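Local structure of alpha-L-rhamnosidase (4XHC) at residues Ala205-Thr210 with Phe537-Gly542. The protein hydrolyses terminal alpha-L-rhamnose residues from rhamnosides as a two-domain glycoside hydrolase of family GH78, and binds rhamnose in its pocket. Sequence-based numbering, arbitrary orientation.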
loop_
_atom_site.group_PDB
_atom_site.type_symbol
_atom_site.label_atom_id
_atom_site.label_comp_id
_atom_site.label_asym_id
_atom_site.label_seq_id
_atom_site.Cartn_x
_atom_site.Cartn_y
_atom_site.Cartn_z
ATOM N N ALA A 205 1.266 37.451 2.021
ATOM C CA ALA A 205 0.367 38.207 2.900
ATOM C C ALA A 205 -1.067 38.214 2.356
ATOM O O ALA A 205 -1.299 37.950 1.170
ATOM C CB ALA A 205 0.878 39.635 3.087
ATOM N N CYS A 206 -2.011 38.513 3.245
ATOM C CA CYS A 206 -3.435 38.523 2.920
ATOM C C CYS A 206 -4.187 39.530 3.803
ATOM O O CYS A 206 -4.464 39.231 4.966
ATOM C CB CYS A 206 -4.016 37.121 3.122
ATOM S SG CYS A 206 -5.796 37.014 2.844
ATOM N N PRO A 207 -4.528 40.726 3.259
ATOM C CA PRO A 207 -5.184 41.756 4.094
ATOM C C PRO A 207 -6.413 41.257 4.886
ATOM O O PRO A 207 -7.172 40.424 4.393
ATOM C CB PRO A 207 -5.588 42.853 3.079
ATOM C CG PRO A 207 -5.364 42.277 1.721
ATOM C CD PRO A 207 -4.330 41.199 1.873
ATOM N N ALA A 208 -6.584 41.769 6.106
ATOM C CA ALA A 208 -7.727 41.426 6.950
ATOM C C ALA A 208 -8.997 42.081 6.402
ATOM O O ALA A 208 -8.946 43.147 5.794
ATOM C CB ALA A 208 -7.475 41.871 8.387
ATOM N N ALA A 209 -10.135 41.439 6.617
ATOM C CA ALA A 209 -11.410 41.991 6.179
ATOM C C ALA A 209 -11.848 43.146 7.090
ATOM O O ALA A 209 -11.639 43.108 8.295
ATOM C CB ALA A 209 -12.473 40.894 6.144
ATOM N N THR A 210 -12.464 44.162 6.494
ATOM C CA THR A 210 -12.963 45.325 7.229
ATOM C C THR A 210 -14.255 45.056 7.993
ATOM O O THR A 210 -14.449 45.587 9.077
ATOM C CB THR A 210 -13.256 46.479 6.260
ATOM O OG1 THR A 210 -12.055 46.801 5.561
ATOM C CG2 THR A 210 -13.781 47.732 6.997
ATOM N N PHE A 537 -17.315 39.055 -2.373
ATOM C CA PHE A 537 -18.484 39.900 -2.118
ATOM C C PHE A 537 -18.275 40.784 -0.888
ATOM O O PHE A 537 -18.560 41.986 -0.912
ATOM C CB PHE A 537 -19.746 39.054 -1.914
ATOM C CG PHE A 537 -20.229 38.366 -3.159
ATOM C CD1 PHE A 537 -20.559 39.098 -4.293
ATOM C CD2 PHE A 537 -20.386 36.985 -3.189
ATOM C CE1 PHE A 537 -21.013 38.465 -5.438
ATOM C CE2 PHE A 537 -20.840 36.344 -4.330
ATOM C CZ PHE A 537 -21.156 37.084 -5.454
ATOM N N ILE A 538 -17.780 40.184 0.187
ATOM C CA ILE A 538 -17.635 40.894 1.444
ATOM C C ILE A 538 -16.596 42.003 1.302
ATOM O O ILE A 538 -16.840 43.136 1.717
ATOM C CB ILE A 538 -17.308 39.922 2.600
ATOM C CG1 ILE A 538 -18.551 39.086 2.921
ATOM C CG2 ILE A 538 -16.867 40.672 3.852
ATOM C CD1 ILE A 538 -18.254 37.808 3.667
ATOM N N ARG A 539 -15.464 41.684 0.682
ATOM C CA ARG A 539 -14.367 42.644 0.536
ATOM C C ARG A 539 -14.610 43.687 -0.554
ATOM O O ARG A 539 -14.406 44.871 -0.328
ATOM C CB ARG A 539 -13.048 41.914 0.276
ATOM C CG ARG A 539 -12.532 41.152 1.484
ATOM C CD ARG A 539 -11.585 40.035 1.089
ATOM N NE ARG A 539 -11.244 39.195 2.235
ATOM C CZ ARG A 539 -10.091 39.228 2.895
ATOM N NH1 ARG A 539 -9.114 40.054 2.542
ATOM N NH2 ARG A 539 -9.906 38.410 3.919
ATOM N N GLN A 540 -15.053 43.247 -1.725
ATOM C CA GLN A 540 -15.261 44.138 -2.869
ATOM C C GLN A 540 -16.429 45.100 -2.670
ATOM O O GLN A 540 -16.347 46.241 -3.098
ATOM C CB GLN A 540 -15.490 43.315 -4.146
ATOM C CG GLN A 540 -15.494 44.113 -5.443
ATOM C CD GLN A 540 -14.159 44.737 -5.755
ATOM O OE1 GLN A 540 -13.109 44.234 -5.366
ATOM N NE2 GLN A 540 -14.191 45.837 -6.469
ATOM N N TYR A 541 -17.514 44.642 -2.044
ATOM C CA TYR A 541 -18.702 45.486 -1.832
ATOM C C TYR A 541 -18.794 46.071 -0.425
ATOM O O TYR A 541 -19.754 46.773 -0.099
ATOM C CB TYR A 541 -19.974 44.712 -2.166
ATOM C CG TYR A 541 -20.069 44.361 -3.630
ATOM C CD1 TYR A 541 -19.414 43.246 -4.134
ATOM C CD2 TYR A 541 -20.800 45.152 -4.520
ATOM C CE1 TYR A 541 -19.492 42.913 -5.476
ATOM C CE2 TYR A 541 -20.883 44.826 -5.861
ATOM C CZ TYR A 541 -20.224 43.703 -6.327
ATOM O OH TYR A 541 -20.283 43.354 -7.645
ATOM N N GLY A 542 -17.792 45.783 0.401
ATOM C CA GLY A 542 -17.720 46.335 1.748
ATOM C C GLY A 542 -18.948 46.001 2.572
ATOM O O GLY A 542 -19.519 46.870 3.221
#
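Arg539 reaches from the C-terminal helix 534-540 to the backbone of Pro207. Its NH1 donates a hydrogen bond of 2.7 Å to Pro207 O, with an N-H...O angle of 157°. The oxygen sits at the guanidinium edge, close to the plane of the group. Seen from the carbonyl, the donor is tilted 34° out of the C=O plane. The side chain leaves the helix with CG anti to the carbonyl carbon (chi1 -70°) and then runs extended from CG to NE. This carries the charged group across to the loop. The nearest CA atoms, those of Ala209 and Arg539, are 6.4 Å apart.

The tight part is this bond together with Ala209. Ala209 CB lies over one guanidinium face, offset toward the rim, 4.2 Å from Arg539 NH2. Helix 214-230 packs here too: Asp220 makes a salt bridge with Arg539 NH2, and Val224 touches both Cys206 and Arg539.

The rest is looser. Pro207 CG stays 4.4 Å from Arg539 NH1. Cys206 SG approaches Arg539 NH2 obliquely at 4.5 Å. Exposed Ala208 turns its methyl away from the helix. The whole contact buries just 180 Å².

The contact joins the loop after strand 187-200, the last strand of the N-terminal beta part, to the chain's last helix. Both segments belong to the six-hairpin glycosidase family region, consistent with the (alpha/alpha) catalytic domain of GH78 enzymes. One arginine does most of the work. Its guanidinium holds a carbonyl and a carboxylate among its partners, so the link is mainly polar, and Asp220 probably helps to keep the charge in place.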